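Local coordinates for protein MgGH51 (Meripilus giganteus, PDB 6ZQ0) that probably acts as an alpha-L-arabinofuranosidase of glycoside hydrolase family 51, removing terminal non-reducing alpha-L-arabinofuranosyl residues from arabinose-containing plant cell-wall polysaccharides, at residues H400-P405 with A431-N436; G19-D24 with S478-L483; P222-F227 with T424-E429; G229-E234 with V348-F353. All coordinates share one frame; numbering follows the deposited sequence. Where two conformers were deposited one is given.

Contact 1: H400-P405 with A431-N436; sequences HVYQTP and AAISTN. With LXE ([(1~{S},2~{S},3~{S},4~{S})-2-(hydroxymethyl)-3,4-bis(oxidanyl)cyclopentyl]azanium), chain G.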
# COMPACT_ATOMS: atom_id res chain seq x y z
N HIS A 400 -0.62 -16.17 6.96
CA HIS A 400 -0.03 -14.99 7.61
C HIS A 400 0.83 -15.38 8.80
O HIS A 400 0.37 -16.20 9.59
CB HIS A 400 -1.12 -14.06 8.11
CG HIS A 400 -2.00 -13.53 7.03
ND1 HIS A 400 -3.06 -12.71 7.30
CD2 HIS A 400 -1.96 -13.67 5.69
CE1 HIS A 400 -3.66 -12.40 6.16
NE2 HIS A 400 -3.01 -12.98 5.16
N VAL A 401 1.97 -14.72 8.98
CA VAL A 401 2.77 -14.96 10.20
C VAL A 401 3.56 -13.71 10.55
O VAL A 401 4.26 -13.12 9.69
CB VAL A 401 3.66 -16.19 10.11
CG1 VAL A 401 4.69 -16.09 9.03
CG2 VAL A 401 4.29 -16.48 11.47
N TYR A 402 3.41 -13.31 11.80
CA TYR A 402 4.19 -12.24 12.47
C TYR A 402 4.93 -12.93 13.59
O TYR A 402 4.27 -13.64 14.38
CB TYR A 402 3.28 -11.13 12.96
CG TYR A 402 2.66 -10.34 11.83
CD1 TYR A 402 3.43 -9.53 11.03
CD2 TYR A 402 1.31 -10.46 11.53
CE1 TYR A 402 2.87 -8.80 9.98
CE2 TYR A 402 0.75 -9.76 10.48
CZ TYR A 402 1.53 -8.89 9.74
OH TYR A 402 0.96 -8.20 8.71
N GLN A 403 6.25 -12.82 13.62
CA GLN A 403 7.04 -13.62 14.59
C GLN A 403 8.38 -12.91 14.79
O GLN A 403 8.57 -11.78 14.25
CB GLN A 403 7.19 -15.05 14.06
CG GLN A 403 6.38 -16.10 14.83
CD GLN A 403 6.82 -16.23 16.27
OE1 GLN A 403 7.89 -15.82 16.66
NE2 GLN A 403 5.97 -16.85 17.09
N THR A 404 9.31 -13.54 15.50
CA THR A 404 10.63 -12.96 15.77
C THR A 404 11.56 -13.23 14.60
O THR A 404 11.34 -14.19 13.85
CB THR A 404 11.24 -13.57 17.04
OG1 THR A 404 11.50 -14.95 16.76
CG2 THR A 404 10.34 -13.40 18.24
N PRO A 405 12.63 -12.43 14.41
CA PRO A 405 13.60 -12.72 13.37
C PRO A 405 14.09 -14.17 13.45
O PRO A 405 14.27 -14.83 12.43
CB PRO A 405 14.74 -11.74 13.71
CG PRO A 405 14.01 -10.56 14.31
CD PRO A 405 12.95 -11.21 15.17
N ALA A 431 6.20 -10.76 8.51
CA ALA A 431 7.23 -9.81 8.96
C ALA A 431 7.78 -10.29 10.30
O ALA A 431 7.00 -10.88 11.06
CB ALA A 431 6.69 -8.41 9.13
N ALA A 432 9.08 -10.08 10.50
CA ALA A 432 9.72 -10.22 11.82
C ALA A 432 9.41 -8.92 12.55
O ALA A 432 9.99 -7.89 12.21
CB ALA A 432 11.15 -10.54 11.68
N ILE A 433 8.51 -8.97 13.53
CA ILE A 433 7.97 -7.70 14.09
C ILE A 433 8.53 -7.36 15.47
O ILE A 433 8.27 -6.25 15.89
CB ILE A 433 6.44 -7.71 14.12
CG1 ILE A 433 5.83 -8.69 15.11
CG2 ILE A 433 5.96 -7.90 12.68
CD1 ILE A 433 4.36 -8.36 15.40
N SER A 434 9.19 -8.28 16.13
CA SER A 434 9.57 -8.12 17.56
C SER A 434 10.72 -9.06 17.90
O SER A 434 10.78 -10.15 17.32
CB SER A 434 8.39 -8.39 18.46
OG SER A 434 8.79 -8.47 19.81
N THR A 435 11.57 -8.70 18.86
CA THR A 435 12.60 -9.63 19.37
C THR A 435 12.07 -10.37 20.59
O THR A 435 12.83 -11.14 21.16
CB THR A 435 13.92 -8.91 19.68
OG1 THR A 435 13.62 -7.84 20.56
CG2 THR A 435 14.58 -8.40 18.42
N ASN A 436 10.80 -10.19 20.92
CA ASN A 436 10.23 -10.74 22.18
C ASN A 436 9.20 -11.81 21.84
O ASN A 436 8.04 -11.43 21.71
CB ASN A 436 9.60 -9.63 23.03
CG ASN A 436 9.10 -10.11 24.38
OD1 ASN A 436 9.05 -11.31 24.65
ND2 ASN A 436 8.69 -9.17 25.22
C1' LXE G . -3.06 -8.72 9.44
C2' LXE G . -4.23 -7.91 8.93
O2' LXE G . -4.93 -8.44 7.79
C3' LXE G . -3.63 -6.55 8.59
O3' LXE G . -4.68 -5.56 8.41
C4' LXE G . -2.62 -6.32 9.72
C5' LXE G . -1.35 -5.47 9.43
O5' LXE G . -0.58 -5.95 8.32
C6' LXE G . -2.23 -7.73 10.17
N1' LXE G . -2.42 -8.01 11.60

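Contact 2: G19-D24 with S478-L483; sequences GLMFED and SYAPLL. With LXE ([(1~{S},2~{S},3~{S},4~{S})-2-(hydroxymethyl)-3,4-bis(oxidanyl)cyclopentyl]azanium), chain G.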
# COMPACT_ATOMS: atom_id res chain seq x y z
N GLY A 19 5.71 -9.95 -4.21
CA GLY A 19 4.80 -8.84 -4.48
C GLY A 19 4.47 -8.12 -3.20
O GLY A 19 5.24 -8.31 -2.16
N LEU A 20 3.43 -7.29 -3.30
CA LEU A 20 3.11 -6.27 -2.29
C LEU A 20 1.75 -6.56 -1.69
O LEU A 20 0.83 -7.05 -2.40
CB LEU A 20 3.05 -4.89 -2.96
CG LEU A 20 4.31 -4.46 -3.68
CD1 LEU A 20 4.15 -3.03 -4.15
CD2 LEU A 20 5.54 -4.63 -2.79
N MET A 21 1.63 -6.16 -0.44
CA MET A 21 0.35 -6.26 0.31
C MET A 21 -0.02 -4.84 0.72
O MET A 21 0.74 -4.23 1.43
CB MET A 21 0.52 -7.12 1.56
CG MET A 21 -0.78 -7.31 2.34
SD MET A 21 -1.15 -5.97 3.46
CE MET A 21 -2.68 -6.57 4.15
N PHE A 22 -1.15 -4.36 0.22
CA PHE A 22 -1.59 -2.98 0.48
C PHE A 22 -2.95 -2.98 1.17
O PHE A 22 -3.88 -3.65 0.76
CB PHE A 22 -1.62 -2.17 -0.80
CG PHE A 22 -1.92 -0.72 -0.52
CD1 PHE A 22 -3.20 -0.29 -0.41
CD2 PHE A 22 -0.91 0.20 -0.31
CE1 PHE A 22 -3.48 1.02 -0.09
CE2 PHE A 22 -1.19 1.51 0.01
CZ PHE A 22 -2.47 1.93 0.11
N GLU A 23 -3.04 -2.18 2.23
CA GLU A 23 -4.32 -1.63 2.68
C GLU A 23 -4.00 -0.24 3.17
O GLU A 23 -2.79 0.04 3.41
CB GLU A 23 -4.91 -2.45 3.82
CG GLU A 23 -4.14 -2.30 5.10
CD GLU A 23 -4.59 -3.18 6.24
OE1 GLU A 23 -5.74 -3.05 6.65
OE2 GLU A 23 -3.77 -3.95 6.74
N ASP A 24 -5.03 0.59 3.33
CA ASP A 24 -4.85 1.91 3.97
C ASP A 24 -4.65 1.70 5.47
O ASP A 24 -5.66 1.54 6.21
CB ASP A 24 -5.98 2.87 3.66
CG ASP A 24 -5.54 4.32 3.68
OD1 ASP A 24 -4.60 4.59 4.44
OD2 ASP A 24 -6.09 5.12 2.86
N SER A 478 4.21 -11.70 0.36
CA SER A 478 4.27 -10.23 0.54
C SER A 478 4.48 -9.91 2.01
O SER A 478 3.70 -10.36 2.86
CB SER A 478 3.06 -9.55 0.00
OG SER A 478 1.87 -10.18 0.45
N TYR A 479 5.46 -9.05 2.28
CA TYR A 479 5.66 -8.43 3.61
C TYR A 479 4.42 -7.60 3.93
O TYR A 479 3.81 -7.01 3.01
CB TYR A 479 6.91 -7.56 3.54
CG TYR A 479 7.38 -6.99 4.85
CD1 TYR A 479 6.79 -5.85 5.39
CD2 TYR A 479 8.47 -7.53 5.50
CE1 TYR A 479 7.26 -5.30 6.56
CE2 TYR A 479 8.96 -6.98 6.68
CZ TYR A 479 8.34 -5.87 7.22
OH TYR A 479 8.82 -5.30 8.38
N ALA A 480 4.13 -7.43 5.20
CA ALA A 480 3.08 -6.46 5.58
C ALA A 480 3.36 -5.89 6.96
O ALA A 480 3.84 -6.61 7.82
CB ALA A 480 1.72 -7.10 5.58
N PRO A 481 2.95 -4.64 7.23
CA PRO A 481 2.45 -3.72 6.22
C PRO A 481 3.54 -3.17 5.29
O PRO A 481 4.70 -3.15 5.60
CB PRO A 481 1.87 -2.56 7.04
CG PRO A 481 1.71 -3.10 8.42
CD PRO A 481 2.81 -4.11 8.57
N LEU A 482 3.09 -2.62 4.18
CA LEU A 482 3.97 -2.07 3.15
C LEU A 482 4.45 -0.69 3.52
O LEU A 482 5.63 -0.38 3.29
CB LEU A 482 3.16 -2.04 1.85
CG LEU A 482 3.92 -1.53 0.62
CD1 LEU A 482 5.09 -2.40 0.28
CD2 LEU A 482 2.99 -1.48 -0.58
N LEU A 483 3.52 0.18 3.94
CA LEU A 483 3.76 1.63 4.00
C LEU A 483 3.48 2.17 5.40
O LEU A 483 2.55 1.71 6.05
CB LEU A 483 2.90 2.32 2.94
CG LEU A 483 3.44 2.18 1.52
CD1 LEU A 483 2.48 2.82 0.57
CD2 LEU A 483 4.79 2.82 1.35
C1' LXE G . -3.06 -8.72 9.44
C2' LXE G . -4.23 -7.91 8.93
O2' LXE G . -4.93 -8.44 7.79
C3' LXE G . -3.63 -6.55 8.59
O3' LXE G . -4.68 -5.56 8.41
C4' LXE G . -2.62 -6.32 9.72
C5' LXE G . -1.35 -5.47 9.43
O5' LXE G . -0.58 -5.95 8.32
C6' LXE G . -2.23 -7.73 10.17
N1' LXE G . -2.42 -8.01 11.60
O HOH W 1 6.63 -7.66 -0.07
O HOH W 2 0.10 -2.87 3.86
O HOH W 3 4.46 -5.86 0.73
O HOH W 4 0.63 -0.14 3.94

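Contact 3: P222-F227 with T424-E429; sequences PSFFRF and TYFEGE. With LXE ([(1~{S},2~{S},3~{S},4~{S})-2-(hydroxymethyl)-3,4-bis(oxidanyl)cyclopentyl]azanium), chain G.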
# COMPACT_ATOMS: atom_id res chain seq x y z
N PRO A 222 7.95 -5.76 -7.82
CA PRO A 222 6.87 -6.64 -7.40
C PRO A 222 6.12 -7.19 -8.60
O PRO A 222 6.02 -6.52 -9.61
CB PRO A 222 5.94 -5.74 -6.58
CG PRO A 222 6.18 -4.37 -7.12
CD PRO A 222 7.64 -4.35 -7.51
N SER A 223 5.53 -8.37 -8.44
CA SER A 223 4.75 -9.05 -9.51
C SER A 223 3.25 -8.94 -9.24
O SER A 223 2.46 -9.16 -10.18
CB SER A 223 5.13 -10.50 -9.64
OG SER A 223 4.79 -11.22 -8.47
N PHE A 224 2.87 -8.63 -8.01
CA PHE A 224 1.44 -8.57 -7.68
C PHE A 224 1.24 -7.52 -6.60
O PHE A 224 2.21 -7.11 -5.94
CB PHE A 224 0.92 -9.93 -7.24
CG PHE A 224 1.42 -10.36 -5.89
CD1 PHE A 224 0.84 -9.86 -4.72
CD2 PHE A 224 2.48 -11.24 -5.80
CE1 PHE A 224 1.32 -10.28 -3.49
CE2 PHE A 224 2.98 -11.64 -4.57
CZ PHE A 224 2.40 -11.14 -3.41
N PHE A 225 -0.00 -7.17 -6.45
CA PHE A 225 -0.46 -6.20 -5.45
C PHE A 225 -1.76 -6.74 -4.85
O PHE A 225 -2.78 -6.85 -5.55
CB PHE A 225 -0.62 -4.87 -6.14
CG PHE A 225 -0.81 -3.68 -5.25
CD1 PHE A 225 -2.07 -3.39 -4.79
CD2 PHE A 225 0.27 -2.84 -4.94
CE1 PHE A 225 -2.29 -2.25 -4.03
CE2 PHE A 225 0.04 -1.68 -4.21
CZ PHE A 225 -1.24 -1.39 -3.78
N ARG A 226 -1.67 -7.17 -3.62
CA ARG A 226 -2.85 -7.67 -2.86
C ARG A 226 -3.53 -6.45 -2.23
O ARG A 226 -2.85 -5.64 -1.60
CB ARG A 226 -2.38 -8.57 -1.71
CG ARG A 226 -3.52 -9.23 -0.93
CD ARG A 226 -3.01 -9.75 0.40
NE ARG A 226 -4.12 -10.27 1.19
CZ ARG A 226 -4.14 -10.28 2.52
NH1 ARG A 226 -3.09 -9.86 3.19
NH2 ARG A 226 -5.21 -10.68 3.19
N PHE A 227 -4.83 -6.34 -2.41
CA PHE A 227 -5.58 -5.14 -1.97
C PHE A 227 -7.07 -5.49 -1.99
O PHE A 227 -7.49 -6.44 -2.66
CB PHE A 227 -5.24 -3.99 -2.94
CG PHE A 227 -6.08 -4.01 -4.18
CD1 PHE A 227 -5.83 -4.95 -5.17
CD2 PHE A 227 -7.11 -3.13 -4.37
CE1 PHE A 227 -6.63 -5.03 -6.29
CE2 PHE A 227 -7.89 -3.18 -5.52
CZ PHE A 227 -7.68 -4.16 -6.45
N THR A 424 -2.08 -24.30 -3.61
CA THR A 424 -0.95 -23.34 -3.62
C THR A 424 -1.15 -22.38 -2.48
O THR A 424 -2.27 -22.28 -1.96
CB THR A 424 -0.83 -22.65 -4.97
OG1 THR A 424 -2.02 -21.92 -5.24
CG2 THR A 424 -0.49 -23.65 -6.06
N TYR A 425 -0.03 -21.85 -2.00
CA TYR A 425 0.01 -21.05 -0.77
C TYR A 425 0.50 -19.66 -1.13
O TYR A 425 1.44 -19.49 -1.90
CB TYR A 425 0.81 -21.76 0.32
CG TYR A 425 0.17 -23.07 0.71
CD1 TYR A 425 -0.83 -23.11 1.66
CD2 TYR A 425 0.44 -24.23 0.00
CE1 TYR A 425 -1.51 -24.28 1.96
CE2 TYR A 425 -0.20 -25.41 0.30
CZ TYR A 425 -1.17 -25.44 1.28
OH TYR A 425 -1.81 -26.60 1.56
N PHE A 426 -0.19 -18.69 -0.55
CA PHE A 426 0.11 -17.24 -0.61
C PHE A 426 0.55 -16.84 0.80
O PHE A 426 -0.29 -16.94 1.71
CB PHE A 426 -1.12 -16.49 -1.10
CG PHE A 426 -1.09 -14.98 -1.10
CD1 PHE A 426 0.09 -14.29 -1.30
CD2 PHE A 426 -2.25 -14.25 -0.90
CE1 PHE A 426 0.07 -12.90 -1.38
CE2 PHE A 426 -2.27 -12.88 -0.96
CZ PHE A 426 -1.10 -12.21 -1.22
N GLU A 427 1.80 -16.40 0.96
CA GLU A 427 2.25 -15.85 2.23
C GLU A 427 1.86 -14.37 2.23
O GLU A 427 2.73 -13.52 1.95
CB GLU A 427 3.71 -16.16 2.47
CG GLU A 427 4.07 -15.99 3.94
CD GLU A 427 3.93 -17.23 4.79
OE1 GLU A 427 3.68 -18.31 4.25
OE2 GLU A 427 3.98 -17.09 6.00
N GLY A 428 0.57 -14.09 2.43
CA GLY A 428 -0.04 -12.79 2.12
C GLY A 428 0.37 -11.69 3.09
O GLY A 428 0.20 -10.48 2.74
N GLU A 429 0.81 -12.07 4.29
CA GLU A 429 1.35 -11.16 5.32
C GLU A 429 2.46 -11.87 6.04
O GLU A 429 2.23 -12.96 6.62
CB GLU A 429 0.32 -10.69 6.35
CG GLU A 429 -0.79 -9.92 5.69
CD GLU A 429 -1.91 -9.52 6.60
OE1 GLU A 429 -1.65 -9.49 7.84
OE2 GLU A 429 -3.07 -9.40 6.09
C1' LXE G . -3.06 -8.72 9.44
C2' LXE G . -4.23 -7.91 8.93
O2' LXE G . -4.93 -8.44 7.79
C3' LXE G . -3.63 -6.55 8.59
O3' LXE G . -4.68 -5.56 8.41
C4' LXE G . -2.62 -6.32 9.72
C5' LXE G . -1.35 -5.47 9.43
O5' LXE G . -0.58 -5.95 8.32
C6' LXE G . -2.23 -7.73 10.17
N1' LXE G . -2.42 -8.01 11.60

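Contact 4: G229-E234 with V348-F353; sequences GGNNLE and VGNEDF. With LXE ([(1~{S},2~{S},3~{S},4~{S})-2-(hydroxymethyl)-3,4-bis(oxidanyl)cyclopentyl]azanium), chain G.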
# COMPACT_ATOMS: atom_id res chain seq x y z
N GLY A 229 -7.34 -5.04 1.32
CA GLY A 229 -6.87 -5.40 2.67
C GLY A 229 -7.00 -6.90 2.85
O GLY A 229 -7.52 -7.56 1.97
N GLY A 230 -6.51 -7.42 3.99
CA GLY A 230 -6.24 -6.61 5.16
C GLY A 230 -7.49 -6.22 5.93
O GLY A 230 -8.62 -6.20 5.40
N ASN A 231 -7.30 -5.83 7.18
CA ASN A 231 -8.40 -5.38 8.05
C ASN A 231 -9.22 -4.26 7.41
O ASN A 231 -10.42 -4.28 7.57
CB ASN A 231 -7.89 -4.95 9.40
CG ASN A 231 -7.48 -6.09 10.29
OD1 ASN A 231 -7.35 -7.24 9.86
ND2 ASN A 231 -7.29 -5.75 11.55
N ASN A 232 -8.58 -3.37 6.64
CA ASN A 232 -9.29 -2.21 6.04
C ASN A 232 -10.37 -2.65 5.04
O ASN A 232 -11.25 -1.81 4.67
CB ASN A 232 -8.32 -1.22 5.42
CG ASN A 232 -8.88 0.19 5.44
OD1 ASN A 232 -9.24 0.67 6.52
ND2 ASN A 232 -8.96 0.87 4.28
N LEU A 233 -10.37 -3.92 4.62
CA LEU A 233 -11.45 -4.46 3.75
C LEU A 233 -12.72 -4.61 4.60
O LEU A 233 -13.83 -4.39 4.09
CB LEU A 233 -11.02 -5.82 3.24
CG LEU A 233 -12.08 -6.62 2.50
CD1 LEU A 233 -12.35 -6.01 1.12
CD2 LEU A 233 -11.63 -8.07 2.45
N GLU A 234 -12.53 -4.99 5.85
CA GLU A 234 -13.60 -5.64 6.63
C GLU A 234 -14.62 -4.64 7.16
O GLU A 234 -15.77 -5.01 7.28
CB GLU A 234 -13.03 -6.47 7.75
CG GLU A 234 -12.36 -7.68 7.16
CD GLU A 234 -11.70 -8.57 8.19
OE1 GLU A 234 -12.26 -9.61 8.51
OE2 GLU A 234 -10.56 -8.24 8.56
N VAL A 348 -11.06 -14.38 -0.62
CA VAL A 348 -12.43 -14.37 -0.06
C VAL A 348 -12.34 -13.95 1.41
O VAL A 348 -12.08 -14.80 2.28
CB VAL A 348 -13.13 -15.72 -0.26
CG1 VAL A 348 -14.49 -15.68 0.35
CG2 VAL A 348 -13.16 -16.13 -1.71
N GLY A 349 -12.46 -12.67 1.64
CA GLY A 349 -12.38 -12.10 2.98
C GLY A 349 -10.96 -11.74 3.34
O GLY A 349 -10.09 -11.62 2.46
N ASN A 350 -10.75 -11.58 4.64
CA ASN A 350 -9.46 -11.29 5.28
C ASN A 350 -9.44 -12.01 6.63
O ASN A 350 -10.34 -11.79 7.43
CB ASN A 350 -9.31 -9.79 5.55
CG ASN A 350 -7.99 -9.47 6.19
OD1 ASN A 350 -6.94 -9.79 5.61
ND2 ASN A 350 -8.06 -8.97 7.41
N GLU A 351 -8.44 -12.85 6.86
CA GLU A 351 -8.15 -13.46 8.19
C GLU A 351 -9.43 -14.02 8.79
O GLU A 351 -9.83 -13.62 9.90
CB GLU A 351 -7.49 -12.44 9.11
CG GLU A 351 -6.11 -12.06 8.60
CD GLU A 351 -5.18 -11.46 9.64
OE1 GLU A 351 -5.70 -10.86 10.61
OE2 GLU A 351 -3.95 -11.66 9.52
N ASP A 352 -10.11 -14.88 8.04
CA ASP A 352 -11.40 -15.45 8.50
C ASP A 352 -11.12 -16.54 9.56
O ASP A 352 -12.09 -17.08 10.14
CB ASP A 352 -12.27 -15.86 7.31
CG ASP A 352 -12.83 -14.63 6.62
OD1 ASP A 352 -13.84 -14.03 7.13
OD2 ASP A 352 -12.20 -14.20 5.65
N PHE A 353 -9.86 -16.83 9.87
CA PHE A 353 -9.56 -17.61 11.09
C PHE A 353 -10.12 -16.88 12.31
O PHE A 353 -10.28 -17.57 13.32
CB PHE A 353 -8.08 -17.93 11.17
CG PHE A 353 -7.13 -16.77 11.11
CD1 PHE A 353 -6.83 -16.03 12.25
CD2 PHE A 353 -6.46 -16.48 9.94
CE1 PHE A 353 -5.92 -14.99 12.18
CE2 PHE A 353 -5.53 -15.47 9.88
CZ PHE A 353 -5.28 -14.71 11.00
C1' LXE G . -3.06 -8.72 9.44
C2' LXE G . -4.23 -7.91 8.93
O2' LXE G . -4.93 -8.44 7.79
C3' LXE G . -3.63 -6.55 8.59
O3' LXE G . -4.68 -5.56 8.41
C4' LXE G . -2.62 -6.32 9.72
C5' LXE G . -1.35 -5.47 9.43
O5' LXE G . -0.58 -5.95 8.32
C6' LXE G . -2.23 -7.73 10.17
N1' LXE G . -2.42 -8.01 11.60
O HOH W 5 -7.83 -10.37 1.95
O HOH W 6 -8.00 -9.44 11.11
O HOH W 7 -13.35 -11.47 6.37

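Contact 1: H400-P405 with A431-N436
Q403 O is gripped twice by the neighbouring strand: I433 N donates to it at 2.9 Å, and A432 CA brings its hydrogen to the same oxygen at 3.1 Å. The I433 donor sits almost in line with the C=O bond, and it extends the parallel ladder in which A431 N donates to V401 O at 3.3 Å and A431 O takes a weak bond from Q403 N. Strands 396-403 and 424-432 are joined here as parts of one beta-alpha-beta unit. Y402 and A431 share a face of the sheet. With CG anti to its carbonyl carbon (chi1 -69°), the Y402 ring lies beside A431 CB and meets I433 CG2 at CD1 (3.4 Å), the two side chains crossing at about a right angle. This packing carries Y402 OH to LXE O5', 2.8 Å away, and to E429 OE1. A phenylalanine in its place would probably leave both of those oxygens without their hydroxyl partner. Beyond the ladder, P405 CG packs on A432 CB, while the buried S434 O is met by CH groups alone, T404 CA among them at 3.2 Å. The chemistry thus divides: apolar packing fixes the ring, and its single hydroxyl serves the ligand pocket.

Contact 2: G19-D24 with S478-L483
L20 and S478 approach to 5.0 Å between their CA atoms, where strand 20-21 closes the (beta/alpha)8 barrel against the last strand, 474-479, and around this point waters link the two backbones. One water donates to G19 O and accepts from Y479 N; a second donates to Y479 O at 2.6 Å and accepts from M21 N; a third joins M21 O to L482 N. Around these waters, S478 CB presses on G19 O, while S478 OG is hydrogen-bonded to G428 O. The M21 side chain leaves on the far side from its backbone N (chi1 -177°) and bends at the next bond, which lays SD 3.7 Å from A480 CB. L482 CB rests on M21 O, and its CD1 meets L20 CD2 at 3.8 Å. Past the seam E23 reaches the ligand: LXE O3' donates to E23 OE2 over a very short 2.5 Å, and OE1 accepts from N232 N and W261 NE1. An alanine here would probably leave LXE O3' and both nitrogens without their acceptor. P481, after a cis peptide bond, places CG 3.7 Å from LXE O5'. L483 CD1 touches the F22 ring at its edge, in plane, 3.9 Å from CE2.

Contact 3: P222-F227 with T424-E429
The interior of the (beta/alpha)8 barrel, on the side leading up to the ligand, is where F224 and R226 of strand 224-227 meet F426 and E429 of segment 424-429. The two strands are not neighbours in the sheet: their axes pass 10.1 Å apart at 71°, so the gap is bridged by side chains reaching across it, R226 also touching the backbone oxygen of G428. In the lower layer, farther from LXE, F426 turns its edge to the face of F224, an offset edge-to-face pair with centroids 5.4 Å apart and planes at 82°. R226 CD lies at the edge of the F426 ring, 3.5 Å from CE2, and G428 CA covers one face of that ring, 3.4 Å above its plane. A side chain on G428 would be crowded by F426 CE2, so the absence of one lets the ring lie flat against the backbone.

Above this layer R226, its chain extended as far as NE, reaches up to E429. NH1 makes a salt bridge to E429 OE2 at 2.9 Å, with an N-H...O angle of 166°; the oxygen lies close to the guanidinium plane and uses its anti lone pair. NH1 also makes a weak bond to G428 O. E347 and D398 form further salt bridges to NE and NH2, which fixes the rotation of the guanidinium group. R226 thus positions the carboxylate that is probably the nucleophile, as expected at the end of the seventh strand in this clan. E429 OE1 lies 2.3 Å from LXE C1', too close for a non-bonded contact and of doubtful meaning, while LXE O2' donates to E429 OE2 at 2.7 Å.

Contact 4: G229-E234 with V348-F353
N350 has both ends of its amide engaged across segment 229-234. Swung to the far side of its backbone N (chi1 -179°), the amide points at the turn, and ND2 donates to E234 OE2 at 2.8 Å along an almost straight path (177°). The acceptor lies in the amide plane, yet the donor comes in 52° out of the carboxylate plane. The same nitrogen donates to LXE O2' at 3.2 Å, so ND2 serves two acceptors. N350 OD1 accepts a weak bond from G230 N at 2.9 Å and another weak one from R226 NH2. The peptide bond between G229 and G230 is cis, and beyond it N231 N donates to LXE O3' at 2.9 Å.

Water meets three further backbone atoms. One molecule donates both to G229 O, at 2.8 Å, and to G349 O, at 2.6 Å; another accepts from N350 N at 3.1 Å and lies by the carboxylates of E234 and D352. D352 OD1 has R362 for a salt-bridge partner. A third water sits between N231 OD1 and E351 OE1, while E351 OE2 is hydrogen-bonded to H400 ND1. L233 adds packing, its CD2 3.8 Å from G349 C.

N350 thus reads the ligand while E234 orients its amide. The Asn-Glu pair N350 and E351, just after the fourth barrel strand, is characteristic of clan GH-A glycosidases and consistent with E351 being the general acid/base.

How the contacts relate
All four contacts touch LXE and ring it at one mouth of the barrel, their centres 9 to 20 Å apart. Contacts 2 and 3 are the nearest pair, and the sheet continues between them: L20 O accepts from R226 N at 2.8 Å. Contact 1 shares strand 424-432 with contact 3, its V401 N lying 3.0 Å from E429 O. Contact 4 meets contact 1 through H400 ND1 and E351 OE2, 2.6 Å apart, and faces contact 3 where E351 OE2 comes within 3.6 Å of E429 OE1. Those two carboxylates, probably the catalytic pair, thus stand on different contacts. Along the chain contacts 1, 3 and 4 all lie inside the loop that contact 2 closes.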